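Local atomic coordinates of Glyoxalase/bleomycin resistance protein/dioxygenase (Catenulispora acidiphila, PDB entry 4N04), a protein that belongs to the vicinal oxygen chelate (glyoxalase/bleomycin resistance/dioxygenase) superfamily and may act as a dioxygenase, though its substrate and precise activity are not established. Residues L8-V14 with L50-R56; F17-L21 with Y35-A41; W23-G29 with A79-V84; A63-V69 with S107-E113; V84-K88 with V99-D103. The protein carries 1 engineered substitution. The contacts are given in a common frame with arbitrary orientation. Residue numbers count along the deposited sequence, not the author numbering.

Contact 1. Residues L8-V14 with L50-R56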
# COMPACT_ATOMS: atom_id res chain seq x y z
N LEU A 8 -5.47 -3.83 13.68
CA LEU A 8 -4.87 -4.67 12.67
C LEU A 8 -3.73 -3.94 11.97
O LEU A 8 -3.94 -2.96 11.24
CB LEU A 8 -5.94 -5.11 11.67
CG LEU A 8 -5.49 -5.92 10.45
CD1 LEU A 8 -4.82 -7.21 10.89
CD2 LEU A 8 -6.68 -6.18 9.52
N PHE A 9 -2.51 -4.42 12.21
CA PHE A 9 -1.31 -3.99 11.50
C PHE A 9 -0.97 -4.94 10.35
O PHE A 9 -0.47 -6.05 10.58
CB PHE A 9 -0.12 -3.94 12.46
CG PHE A 9 -0.17 -2.80 13.46
CD1 PHE A 9 0.57 -1.64 13.24
CD2 PHE A 9 -0.94 -2.89 14.61
CE1 PHE A 9 0.55 -0.58 14.15
CE2 PHE A 9 -0.97 -1.85 15.52
CZ PHE A 9 -0.23 -0.69 15.29
N ALA A 10 -1.27 -4.53 9.12
CA ALA A 10 -0.91 -5.31 7.94
C ALA A 10 0.54 -5.02 7.58
O ALA A 10 0.88 -3.87 7.27
CB ALA A 10 -1.85 -4.99 6.78
N GLY A 11 1.39 -6.04 7.62
CA GLY A 11 2.82 -5.86 7.40
C GLY A 11 3.36 -6.21 6.01
O GLY A 11 2.84 -7.09 5.32
N VAL A 12 4.42 -5.53 5.61
CA VAL A 12 5.09 -5.83 4.36
C VAL A 12 6.58 -5.87 4.61
O VAL A 12 7.16 -4.90 5.08
CB VAL A 12 4.79 -4.77 3.26
CG1 VAL A 12 5.54 -5.11 1.99
CG2 VAL A 12 3.28 -4.66 2.99
N ALA A 13 7.22 -6.99 4.33
CA ALA A 13 8.67 -7.04 4.41
C ALA A 13 9.27 -6.39 3.16
O ALA A 13 8.83 -6.67 2.03
CB ALA A 13 9.15 -8.49 4.54
N VAL A 14 10.26 -5.53 3.35
CA VAL A 14 10.93 -4.90 2.21
C VAL A 14 12.46 -5.13 2.17
O VAL A 14 13.07 -5.51 3.18
CB VAL A 14 10.62 -3.39 2.12
CG1 VAL A 14 9.10 -3.15 2.18
CG2 VAL A 14 11.34 -2.63 3.22
N LEU A 50 -3.96 -0.30 10.09
CA LEU A 50 -2.65 0.29 9.85
C LEU A 50 -1.84 -0.59 8.92
O LEU A 50 -2.05 -1.79 8.85
CB LEU A 50 -1.90 0.50 11.16
CG LEU A 50 -2.65 1.25 12.26
CD1 LEU A 50 -3.42 0.28 13.16
CD2 LEU A 50 -1.71 2.10 13.09
N LEU A 51 -0.92 0.04 8.20
CA LEU A 51 -0.02 -0.66 7.31
C LEU A 51 1.39 -0.34 7.74
O LEU A 51 1.71 0.82 8.02
CB LEU A 51 -0.23 -0.17 5.88
CG LEU A 51 0.79 -0.61 4.82
CD1 LEU A 51 0.65 -2.10 4.53
CD2 LEU A 51 0.64 0.21 3.54
N TYR A 52 2.25 -1.36 7.82
CA TYR A 52 3.65 -1.10 8.12
C TYR A 52 4.64 -1.83 7.21
O TYR A 52 4.38 -2.95 6.75
CB TYR A 52 3.97 -1.36 9.60
CG TYR A 52 4.01 -2.82 10.01
CD1 TYR A 52 5.22 -3.51 10.07
CD2 TYR A 52 2.85 -3.50 10.35
CE1 TYR A 52 5.26 -4.85 10.46
CE2 TYR A 52 2.88 -4.83 10.75
CZ TYR A 52 4.09 -5.50 10.80
OH TYR A 52 4.12 -6.83 11.18
N ILE A 53 5.76 -1.18 6.95
CA ILE A 53 6.87 -1.80 6.24
C ILE A 53 8.06 -1.98 7.19
O ILE A 53 8.29 -1.17 8.08
CB ILE A 53 7.30 -0.96 5.02
CG1 ILE A 53 7.81 0.41 5.48
CG2 ILE A 53 6.15 -0.81 4.05
CD1 ILE A 53 8.28 1.31 4.35
N VAL A 54 8.81 -3.05 6.99
CA VAL A 54 9.99 -3.29 7.81
C VAL A 54 11.05 -3.90 6.91
O VAL A 54 10.73 -4.67 6.01
CB VAL A 54 9.68 -4.22 9.00
CG1 VAL A 54 8.99 -5.49 8.52
CG2 VAL A 54 10.95 -4.55 9.78
N GLU A 55 12.31 -3.56 7.13
CA GLU A 55 13.37 -4.14 6.35
C GLU A 55 13.65 -5.59 6.81
O GLU A 55 14.23 -5.81 7.86
CB GLU A 55 14.62 -3.27 6.42
CG GLU A 55 15.72 -3.66 5.44
CD GLU A 55 16.83 -2.62 5.31
OE1 GLU A 55 18.00 -2.99 5.54
OE2 GLU A 55 16.56 -1.44 4.98
N ARG A 56 13.17 -6.56 6.04
CA ARG A 56 13.51 -7.97 6.24
C ARG A 56 13.68 -8.54 4.85
O ARG A 56 12.75 -9.13 4.29
CB ARG A 56 12.41 -8.74 6.99
CG ARG A 56 11.72 -7.98 8.10
CD ARG A 56 11.94 -8.61 9.46
NE ARG A 56 11.14 -9.81 9.71
CZ ARG A 56 11.66 -11.02 9.85
NH1 ARG A 56 10.89 -12.07 10.10
NH2 ARG A 56 12.98 -11.18 9.75

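Contact 2. Residues F17-L21 with Y35-A41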
# COMPACT_ATOMS: atom_id res chain seq x y z
N PHE A 17 15.02 -0.20 2.61
CA PHE A 17 14.02 0.57 3.33
C PHE A 17 13.71 1.91 2.66
O PHE A 17 12.54 2.25 2.44
CB PHE A 17 14.42 0.76 4.78
CG PHE A 17 13.40 1.51 5.59
CD1 PHE A 17 12.28 0.87 6.09
CD2 PHE A 17 13.56 2.86 5.85
CE1 PHE A 17 11.34 1.56 6.85
CE2 PHE A 17 12.63 3.56 6.61
CZ PHE A 17 11.51 2.90 7.11
N GLY A 18 14.75 2.68 2.32
CA GLY A 18 14.57 3.96 1.67
C GLY A 18 13.72 3.95 0.41
O GLY A 18 12.83 4.79 0.25
N ALA A 19 13.99 3.00 -0.49
CA ALA A 19 13.19 2.89 -1.71
C ALA A 19 11.74 2.60 -1.37
O ALA A 19 10.81 3.18 -1.94
CB ALA A 19 13.74 1.82 -2.62
N ALA A 20 11.54 1.69 -0.43
CA ALA A 20 10.20 1.27 -0.05
C ALA A 20 9.43 2.42 0.61
O ALA A 20 8.25 2.64 0.32
CB ALA A 20 10.25 0.04 0.86
N LEU A 21 10.09 3.13 1.52
CA LEU A 21 9.47 4.24 2.21
C LEU A 21 9.03 5.31 1.20
O LEU A 21 7.91 5.83 1.29
CB LEU A 21 10.43 4.83 3.23
CG LEU A 21 10.02 6.12 3.96
CD1 LEU A 21 8.68 5.96 4.65
CD2 LEU A 21 11.10 6.48 4.97
N TYR A 35 7.66 5.99 13.29
CA TYR A 35 8.70 4.99 13.06
C TYR A 35 9.05 4.25 14.34
O TYR A 35 9.77 4.77 15.18
CB TYR A 35 9.98 5.62 12.51
CG TYR A 35 9.83 6.39 11.23
CD1 TYR A 35 10.33 5.90 10.03
CD2 TYR A 35 9.21 7.63 11.22
CE1 TYR A 35 10.21 6.61 8.86
CE2 TYR A 35 9.08 8.35 10.05
CZ TYR A 35 9.58 7.84 8.87
OH TYR A 35 9.44 8.57 7.71
N PRO A 36 8.54 3.02 14.50
CA PRO A 36 8.94 2.16 15.62
C PRO A 36 10.46 2.04 15.74
O PRO A 36 10.97 2.03 16.85
CB PRO A 36 8.33 0.81 15.24
CG PRO A 36 7.15 1.15 14.42
CD PRO A 36 7.53 2.38 13.64
N HIS A 37 11.17 1.93 14.62
CA HIS A 37 12.62 2.06 14.63
C HIS A 37 13.12 2.61 13.29
O HIS A 37 12.33 3.16 12.53
CB HIS A 37 13.33 0.76 15.02
CG HIS A 37 13.19 -0.35 14.02
ND1 HIS A 37 13.97 -0.43 12.89
CD2 HIS A 37 12.38 -1.43 14.00
CE1 HIS A 37 13.64 -1.51 12.21
NE2 HIS A 37 12.68 -2.14 12.86
N GLU A 38 14.41 2.48 13.01
CA GLU A 38 14.95 3.14 11.83
C GLU A 38 14.59 2.51 10.49
O GLU A 38 14.47 3.21 9.49
CB GLU A 38 16.46 3.32 11.92
CG GLU A 38 16.88 4.68 11.42
CD GLU A 38 18.33 4.74 11.01
OE1 GLU A 38 18.90 3.67 10.69
OE2 GLU A 38 18.89 5.87 11.00
N THR A 39 14.42 1.19 10.47
CA THR A 39 13.97 0.55 9.24
C THR A 39 12.54 -0.01 9.36
O THR A 39 12.24 -1.11 8.90
CB THR A 39 14.98 -0.50 8.75
OG1 THR A 39 15.29 -1.40 9.81
CG2 THR A 39 16.26 0.19 8.30
N GLU A 40 11.66 0.79 9.96
CA GLU A 40 10.27 0.44 10.14
C GLU A 40 9.39 1.67 10.13
O GLU A 40 9.63 2.63 10.86
CB GLU A 40 10.07 -0.28 11.47
CG GLU A 40 9.59 -1.68 11.30
CD GLU A 40 8.94 -2.23 12.55
OE1 GLU A 40 9.67 -2.83 13.38
OE2 GLU A 40 7.71 -2.06 12.69
N ALA A 41 8.35 1.64 9.31
CA ALA A 41 7.44 2.76 9.20
C ALA A 41 6.00 2.24 9.24
O ALA A 41 5.67 1.26 8.57
CB ALA A 41 7.71 3.52 7.92

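Contact 3. Residues W23-G29 with A79-V84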
# COMPACT_ATOMS: atom_id res chain seq x y z
N TRP A 23 8.37 4.92 -2.04
CA TRP A 23 7.28 4.38 -2.84
C TRP A 23 5.95 4.36 -2.08
O TRP A 23 4.95 4.84 -2.59
CB TRP A 23 7.63 2.99 -3.35
CG TRP A 23 6.65 2.46 -4.33
CD1 TRP A 23 6.65 2.65 -5.68
CD2 TRP A 23 5.50 1.65 -4.04
NE1 TRP A 23 5.58 2.01 -6.25
CE2 TRP A 23 4.85 1.39 -5.27
CE3 TRP A 23 4.95 1.13 -2.87
CZ2 TRP A 23 3.69 0.63 -5.35
CZ3 TRP A 23 3.79 0.37 -2.95
CH2 TRP A 23 3.18 0.13 -4.18
N TYR A 24 5.94 3.82 -0.87
CA TYR A 24 4.69 3.78 -0.11
C TYR A 24 4.17 5.18 0.22
O TYR A 24 2.96 5.40 0.29
CB TYR A 24 4.84 2.92 1.16
CG TYR A 24 4.78 1.42 0.87
CD1 TYR A 24 3.56 0.74 0.91
CD2 TYR A 24 5.92 0.72 0.54
CE1 TYR A 24 3.49 -0.62 0.63
CE2 TYR A 24 5.88 -0.61 0.27
CZ TYR A 24 4.66 -1.30 0.31
OH TYR A 24 4.62 -2.64 0.03
N ARG A 25 5.09 6.12 0.42
CA ARG A 25 4.73 7.51 0.65
C ARG A 25 3.95 8.05 -0.56
O ARG A 25 2.82 8.55 -0.42
CB ARG A 25 5.97 8.37 0.89
CG ARG A 25 5.78 9.45 1.94
CD ARG A 25 6.67 10.65 1.67
NE ARG A 25 8.07 10.27 1.49
CZ ARG A 25 8.93 10.15 2.49
NH1 ARG A 25 8.53 10.37 3.74
NH2 ARG A 25 10.20 9.80 2.25
N SER A 26 4.55 7.92 -1.74
CA SER A 26 3.88 8.30 -2.98
C SER A 26 2.51 7.64 -3.13
O SER A 26 1.52 8.31 -3.40
CB SER A 26 4.76 7.95 -4.18
OG SER A 26 5.99 8.66 -4.14
N LEU A 27 2.46 6.33 -2.95
CA LEU A 27 1.23 5.60 -3.17
C LEU A 27 0.14 6.09 -2.23
O LEU A 27 -0.97 6.42 -2.67
CB LEU A 27 1.46 4.08 -2.99
CG LEU A 27 0.20 3.21 -2.97
CD1 LEU A 27 -0.38 3.09 -4.37
CD2 LEU A 27 0.49 1.84 -2.39
N LEU A 28 0.44 6.14 -0.94
CA LEU A 28 -0.58 6.48 0.05
C LEU A 28 -0.82 8.01 0.13
O LEU A 28 -1.87 8.46 0.60
CB LEU A 28 -0.21 5.90 1.42
CG LEU A 28 0.02 4.39 1.56
CD1 LEU A 28 0.77 4.09 2.87
CD2 LEU A 28 -1.28 3.61 1.50
N GLY A 29 0.15 8.79 -0.33
CA GLY A 29 0.03 10.24 -0.27
C GLY A 29 0.00 10.76 1.15
O GLY A 29 -0.66 11.76 1.46
N ALA A 79 -2.07 8.89 -6.70
CA ALA A 79 -0.85 8.10 -6.82
C ALA A 79 -0.14 8.39 -8.14
O ALA A 79 1.09 8.34 -8.22
CB ALA A 79 -1.15 6.60 -6.68
N SER A 80 -0.93 8.68 -9.18
CA SER A 80 -0.39 9.01 -10.50
C SER A 80 0.39 10.31 -10.47
O SER A 80 1.48 10.40 -11.05
CB SER A 80 -1.52 9.14 -11.51
OG SER A 80 -2.13 7.89 -11.76
N GLU A 81 -0.16 11.32 -9.82
CA GLU A 81 0.48 12.63 -9.79
C GLU A 81 1.78 12.58 -8.99
O GLU A 81 2.70 13.36 -9.23
CB GLU A 81 -0.47 13.70 -9.21
CG GLU A 81 -0.54 13.72 -7.69
CD GLU A 81 -1.51 14.76 -7.15
OE1 GLU A 81 -2.48 15.09 -7.87
OE2 GLU A 81 -1.30 15.24 -6.01
N ARG A 82 1.85 11.63 -8.05
CA ARG A 82 3.03 11.49 -7.21
C ARG A 82 3.94 10.41 -7.78
O ARG A 82 4.86 9.94 -7.11
CB ARG A 82 2.65 11.19 -5.76
CG ARG A 82 1.69 12.21 -5.19
CD ARG A 82 1.41 11.98 -3.73
NE ARG A 82 0.61 10.78 -3.52
CZ ARG A 82 -0.72 10.75 -3.49
NH1 ARG A 82 -1.41 11.87 -3.66
NH2 ARG A 82 -1.35 9.60 -3.28
N GLY A 83 3.65 10.02 -9.01
CA GLY A 83 4.58 9.23 -9.80
C GLY A 83 4.51 7.71 -9.73
O GLY A 83 5.42 7.06 -10.22
N VAL A 84 3.45 7.15 -9.13
CA VAL A 84 3.31 5.69 -9.12
C VAL A 84 2.06 5.19 -9.86
O VAL A 84 0.94 5.65 -9.61
CB VAL A 84 3.42 5.07 -7.68
CG1 VAL A 84 4.64 5.60 -6.96
CG2 VAL A 84 2.17 5.31 -6.85

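Contact 4. Residues A63-V69 with S107-E113. Engineered in segment 63-69: M64 (natural residue Val).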
# COMPACT_ATOMS: atom_id res chain seq x y z
N ALA A 63 4.43 -10.08 -0.21
CA ALA A 63 3.29 -9.72 0.63
C ALA A 63 2.08 -9.47 -0.24
O ALA A 63 2.20 -9.19 -1.44
CB ALA A 63 3.62 -8.49 1.50
N MSE A 64 0.90 -9.60 0.34
CA MSE A 64 -0.29 -9.18 -0.37
C MSE A 64 -1.30 -8.55 0.57
O MSE A 64 -1.72 -9.16 1.53
CB MSE A 64 -0.91 -10.32 -1.17
CG MSE A 64 -1.00 -11.64 -0.46
SE MSE A 64 -1.17 -12.97 -1.87
CE MSE A 64 0.55 -12.61 -2.74
N GLN A 65 -1.63 -7.29 0.28
CA GLN A 65 -2.58 -6.55 1.10
C GLN A 65 -3.65 -5.95 0.19
O GLN A 65 -3.35 -5.49 -0.91
CB GLN A 65 -1.85 -5.46 1.89
CG GLN A 65 -0.58 -5.92 2.61
CD GLN A 65 -0.85 -6.88 3.77
OE1 GLN A 65 -1.98 -7.21 4.07
NE2 GLN A 65 0.21 -7.33 4.42
N THR A 66 -4.90 -5.96 0.64
CA THR A 66 -5.96 -5.36 -0.15
C THR A 66 -6.71 -4.30 0.65
O THR A 66 -7.11 -4.55 1.78
CB THR A 66 -6.94 -6.41 -0.70
OG1 THR A 66 -6.22 -7.36 -1.47
CG2 THR A 66 -7.98 -5.76 -1.58
N LEU A 67 -6.88 -3.12 0.06
CA LEU A 67 -7.69 -2.10 0.71
C LEU A 67 -8.90 -1.78 -0.15
O LEU A 67 -8.78 -1.46 -1.33
CB LEU A 67 -6.90 -0.81 1.00
CG LEU A 67 -5.39 -0.76 1.24
CD1 LEU A 67 -5.00 0.59 1.83
CD2 LEU A 67 -4.93 -1.87 2.11
N ILE A 68 -10.07 -1.90 0.46
CA ILE A 68 -11.30 -1.57 -0.23
C ILE A 68 -11.63 -0.17 0.23
O ILE A 68 -11.80 0.06 1.42
CB ILE A 68 -12.42 -2.55 0.15
CG1 ILE A 68 -12.02 -3.99 -0.21
CG2 ILE A 68 -13.71 -2.14 -0.52
CD1 ILE A 68 -11.54 -4.14 -1.61
N VAL A 69 -11.67 0.76 -0.71
CA VAL A 69 -11.82 2.18 -0.35
C VAL A 69 -13.12 2.77 -0.85
O VAL A 69 -13.84 2.15 -1.62
CB VAL A 69 -10.64 3.03 -0.88
CG1 VAL A 69 -9.33 2.48 -0.37
CG2 VAL A 69 -10.65 3.09 -2.38
N SER A 107 5.96 -6.99 -3.96
CA SER A 107 4.76 -7.25 -3.18
C SER A 107 3.56 -6.57 -3.84
O SER A 107 3.71 -5.54 -4.51
CB SER A 107 4.92 -6.77 -1.74
OG SER A 107 5.72 -7.67 -1.01
N GLU A 108 2.38 -7.15 -3.65
CA GLU A 108 1.15 -6.67 -4.29
C GLU A 108 0.28 -5.89 -3.31
O GLU A 108 -0.14 -6.42 -2.29
CB GLU A 108 0.35 -7.85 -4.84
CG GLU A 108 1.08 -8.64 -5.92
CD GLU A 108 0.37 -9.94 -6.32
OE1 GLU A 108 -0.73 -10.22 -5.79
OE2 GLU A 108 0.90 -10.69 -7.18
N ILE A 109 0.03 -4.63 -3.64
CA ILE A 109 -0.91 -3.83 -2.87
C ILE A 109 -2.12 -3.53 -3.74
O ILE A 109 -2.02 -2.73 -4.68
CB ILE A 109 -0.29 -2.48 -2.42
CG1 ILE A 109 1.12 -2.70 -1.87
CG2 ILE A 109 -1.17 -1.81 -1.39
CD1 ILE A 109 1.15 -3.49 -0.58
N ALA A 110 -3.25 -4.15 -3.44
CA ALA A 110 -4.45 -3.95 -4.25
C ALA A 110 -5.47 -3.02 -3.61
O ALA A 110 -5.62 -2.97 -2.38
CB ALA A 110 -5.09 -5.29 -4.60
N PHE A 111 -6.15 -2.27 -4.47
CA PHE A 111 -7.19 -1.34 -4.06
C PHE A 111 -8.46 -1.65 -4.81
O PHE A 111 -8.48 -1.65 -6.04
CB PHE A 111 -6.78 0.09 -4.35
CG PHE A 111 -5.63 0.58 -3.52
CD1 PHE A 111 -5.86 1.26 -2.34
CD2 PHE A 111 -4.33 0.36 -3.93
CE1 PHE A 111 -4.81 1.72 -1.58
CE2 PHE A 111 -3.27 0.82 -3.18
CZ PHE A 111 -3.50 1.50 -2.00
N GLY A 112 -9.52 -1.92 -4.06
CA GLY A 112 -10.81 -2.20 -4.66
C GLY A 112 -11.85 -1.21 -4.21
O GLY A 112 -11.56 -0.27 -3.47
N GLU A 113 -13.08 -1.43 -4.66
CA GLU A 113 -14.19 -0.56 -4.31
C GLU A 113 -15.51 -1.30 -4.38
O GLU A 113 -15.67 -2.28 -5.11
CB GLU A 113 -14.22 0.66 -5.23
CG GLU A 113 -14.34 0.32 -6.70
CD GLU A 113 -14.78 1.52 -7.53
OE1 GLU A 113 -14.84 2.64 -6.99
OE2 GLU A 113 -15.08 1.33 -8.74

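Contact 5. Residues V84-K88 with V99-D103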
# COMPACT_ATOMS: atom_id res chain seq x y z
N VAL A 84 3.45 7.15 -9.13
CA VAL A 84 3.31 5.69 -9.12
C VAL A 84 2.06 5.19 -9.86
O VAL A 84 0.94 5.65 -9.61
CB VAL A 84 3.42 5.07 -7.68
CG1 VAL A 84 4.64 5.60 -6.96
CG2 VAL A 84 2.17 5.31 -6.85
N GLU A 85 2.27 4.27 -10.79
CA GLU A 85 1.17 3.73 -11.59
C GLU A 85 0.84 2.30 -11.19
O GLU A 85 1.67 1.59 -10.63
CB GLU A 85 1.52 3.77 -13.08
CG GLU A 85 1.79 5.17 -13.61
CD GLU A 85 0.55 6.06 -13.58
OE1 GLU A 85 -0.52 5.59 -14.05
OE2 GLU A 85 0.64 7.21 -13.10
N ALA A 86 -0.39 1.88 -11.46
CA ALA A 86 -0.81 0.52 -11.15
C ALA A 86 -0.14 -0.48 -12.08
O ALA A 86 0.17 -0.17 -13.23
CB ALA A 86 -2.32 0.39 -11.24
N ALA A 87 0.10 -1.69 -11.58
CA ALA A 87 0.58 -2.78 -12.39
C ALA A 87 -0.55 -3.33 -13.28
O ALA A 87 -0.34 -3.66 -14.45
CB ALA A 87 1.13 -3.88 -11.49
N LYS A 88 -1.75 -3.43 -12.72
CA LYS A 88 -2.87 -4.06 -13.41
C LYS A 88 -4.20 -3.44 -12.97
O LYS A 88 -4.36 -3.12 -11.79
CB LYS A 88 -2.88 -5.56 -13.11
CG LYS A 88 -3.93 -6.31 -13.90
CD LYS A 88 -4.13 -7.73 -13.40
CE LYS A 88 -5.03 -8.51 -14.40
NZ LYS A 88 -5.42 -9.87 -13.94
N VAL A 99 -7.54 -2.56 -8.55
CA VAL A 99 -6.28 -2.20 -9.17
C VAL A 99 -5.08 -2.58 -8.31
O VAL A 99 -5.07 -2.38 -7.09
CB VAL A 99 -6.22 -0.72 -9.69
CG1 VAL A 99 -7.60 -0.03 -9.59
CG2 VAL A 99 -5.13 0.06 -9.00
N THR A 100 -4.08 -3.15 -8.96
CA THR A 100 -2.96 -3.71 -8.22
C THR A 100 -1.68 -2.94 -8.43
O THR A 100 -1.27 -2.68 -9.55
CB THR A 100 -2.73 -5.17 -8.63
OG1 THR A 100 -3.94 -5.91 -8.43
CG2 THR A 100 -1.62 -5.78 -7.78
N TYR A 101 -1.02 -2.61 -7.32
CA TYR A 101 0.28 -1.99 -7.38
C TYR A 101 1.35 -2.99 -7.00
O TYR A 101 1.13 -3.86 -6.15
CB TYR A 101 0.34 -0.79 -6.43
CG TYR A 101 -0.52 0.35 -6.88
CD1 TYR A 101 -0.02 1.34 -7.72
CD2 TYR A 101 -1.85 0.44 -6.48
CE1 TYR A 101 -0.82 2.40 -8.15
CE2 TYR A 101 -2.66 1.49 -6.91
CZ TYR A 101 -2.14 2.47 -7.74
OH TYR A 101 -2.93 3.51 -8.15
N LEU A 102 2.51 -2.87 -7.63
CA LEU A 102 3.67 -3.64 -7.21
C LEU A 102 4.70 -2.71 -6.58
O LEU A 102 5.14 -1.76 -7.22
CB LEU A 102 4.28 -4.37 -8.40
CG LEU A 102 3.37 -5.41 -9.04
CD1 LEU A 102 3.99 -5.99 -10.28
CD2 LEU A 102 3.01 -6.51 -8.04
N ASP A 103 5.06 -2.98 -5.32
CA ASP A 103 6.09 -2.19 -4.62
C ASP A 103 7.48 -2.50 -5.21
O ASP A 103 7.59 -3.43 -6.02
CB ASP A 103 6.00 -2.34 -3.08
CG ASP A 103 6.64 -3.62 -2.52
OD1 ASP A 103 7.25 -4.42 -3.25
OD2 ASP A 103 6.53 -3.81 -1.29
O HOH W 1 2.67 -1.02 -9.37

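Contact 1. Residues L8-V14 with L50-R56
The Y52 ring lies across the backbone of G11, whose CA sits 3.7 Å from the centroid of the Y52 ring and over its face. This CH-pi contact depends on glycine, because a CB at position 11 would run into Y52 CZ. Next along the same face, the ring of F9 takes L50 CD1 over its face at 4.0 Å from the centroid, while F9 CB touches Y52 CE2 at 3.6 Å. Beneath these rings, 8-14 and 50-55 run parallel, pairing F9 with L50 through to V14 with E55. Hydrogen bonds alternate in the parallel pattern: L50 N to L8 O and A10 N to L50 O are both 2.9 Å, and V14 N to V54 O is 2.8 Å. The last, R56 N to V14 O at 3.0 Å, is weak. The opposite face carries A10, V12, V14, L51 and I53, with E55 at its end; V14 CG1 meets I53 CB at 4.0 Å, and helix 17-28 packs on this side through Y24, A20 and L28. These are the first and fourth strands of one βαβββ module, the repeating unit of the vicinal oxygen chelate fold. E55 turns its carboxylate to F17 N, and R56 pairs with E58. The facing N and O groups are thus paired in the ladder; one face, mainly aliphatic, is covered by helix 17-28, and the other is partly aromatic and more open.

Contact 2. Residues F17-L21 with Y35-A41
Y35 begins the segment with its ring edge directed at the helix: Y35 CE1 lies 4.3 Å from F17 CZ, and L21 CD2 is 4.0 Å from Y35 CE1. At P36 the chain turns a corner, and a type I beta turn from H37 to E40 brings it back towards F17. Within that turn, E38 O rests over the face of the F17 ring, 3.4 Å from F17 CE2. T39 follows with the main interaction, its CA standing 3.7 Å from the F17 ring centroid in a CH-pi contact, while T39 CG2 touches F17 CB at 4.0 Å. E40 points its CA-to-CB bond away from the helix; its carboxylate accepts a hydrogen bond from the amine of a bound NHE molecule, probably a crystallisation component. At A41 the chain has entered strand 40-46, and A41 CB reaches F17 CZ at 3.9 Å and L21 CD1 at 4.2 Å. The contact therefore seats the first turn of helix 17-28 against the connection between the second and third strands of its βαβββ module. No hydrogen bond crosses between the segments: F17 packs on the turn, and L21 packs on Y35 and A41 flanking it, so the fit rests on shape and apolar contact.

Contact 3. Residues W23-G29 with A79-V84
An arginine side chain reaches from the end of one helix to the carbonyls at the end of another. R82 NE donates to S26 O at 2.6 Å, and R82 NH2 donates to L27 O at 3.3 Å, with a further weak bond from R82 NH2 to S26 O at 3.1 Å. Both acceptors belong to the last turn of helix 17-28. The guanidinium lies flat on G29, whose CA is 3.3 Å from R82 CZ; a CB on G29 would collide with R82 NH2, and G29 itself has positive phi. Helix 72-81 ends in a Schellman motif, with V84 N bonded to A79 O at 2.8 Å and G83 N to S80 O at 3.0 Å, G83 being the C-prime residue. The chain then brings V84 back against the first helix, where V84 CG1 lies 3.6 Å from S26 CB and V84 CG2 4.1 Å from L27 CB. L27 CD1 also touches A79 CB at 4.3 Å. The two helices belong to the two βαβββ modules of the fold, so their C-terminal ends meet here between the modules. A positive charge thus meets carbonyl oxygens at the negative end of a helix dipole, while V84 supplies the apolar contact beside it.

Contact 4. Residues A63-V69 with S107-E113
This is a parallel strand pair, the first and fourth strands of the second βαβββ module of the vicinal oxygen chelate fold. The axes of strands 64-69 and 108-113 approach to 4.5 Å at a signed crossing angle of -26°. The regular ladder includes E108 N to A63 O at 3.0 Å, Q65 N to E108 O at 3.1 Å, A110 N to Q65 O at 2.9 Å and V69 N to G112 O at 2.9 Å. On the face carrying Q65, L67, V69, I109 and F111, L67 CD1 meets F111 CE1 at 3.6 Å, and helices 17-28 and 72-81 pack against parts of this side. The other face bears T66, A110, I68, E108 and M64, an engineered methionine, present as selenomethionine, in place of the natural valine. G112 lies beside I68, where a CB on G112 would strike I68 CD1. From the Q65 face, Q65 also makes a weak hydrogen bond to G11 of the first module. At the start of the pair a side chain replaces a backbone acceptor: A63 N donates to S107 OG at 2.8 Å.

Contact 5. Residues V84-K88 with V99-D103
A86 and Y101 form the apolar centre. A86 CB sits over the face of the Y101 ring, 4.2 Å from its centroid in a CH-pi contact, and also touches V99 CG2 at 3.6 Å. V84 CG2 approaches Y101 CE1 at 4.4 Å, and W23 and L27 of helix 17-28, together with L76 of helix 72-81, pack on the same tyrosine. Farther out, A87 CB rests on L102 CG at 3.7 Å. Polar backbone groups then take over. T100 O accepts from A87 N at 2.6 Å and from K88 N at 3.3 Å, while T100 N donates to K88 O at 2.8 Å. A single bridging water extends the join: it donates to E85 O at 3.1 Å and accepts from L102 N at 2.5 Å, linking backbone groups that do not meet directly. At the outer edge, E85 sends its carboxylate to S80, and the extended K88 side chain has a long, weak ion pair with E90. With A87 and K88 both facing T100, the pairing is a classic beta bulge. It lies where the chain leaving helix 72-81 enters strand 88-91, the edge strand antiparallel to 97-102 in the second βαβββ module.

Overall arrangement
Contacts 1 and 4 are equivalent strand pairs in the two modules, their centres about 13 Å apart, and Q65 NE2 reaches G11 O between them at 2.8 Å. Contact 2 is nested within the chain loop closed by contact 1, and contact 5 within that closed by contact 4; in each case neighbouring strands share backbone hydrogen bonds, such as I53 N to A41 O at 2.9 Å and I109 O to Y101 N at 2.8 Å. Contact 3 ties the halves together: Y24 OH meets D103 OD2 at 2.6 Å, and V84 is shared with contact 5. Bound NHE, probably from the crystallisation liquor, lies beside contacts 1 and 2 (nearest atoms about 3 Å from V54 and E40 side chains), marking a possible pocket, not a demonstrated substrate site.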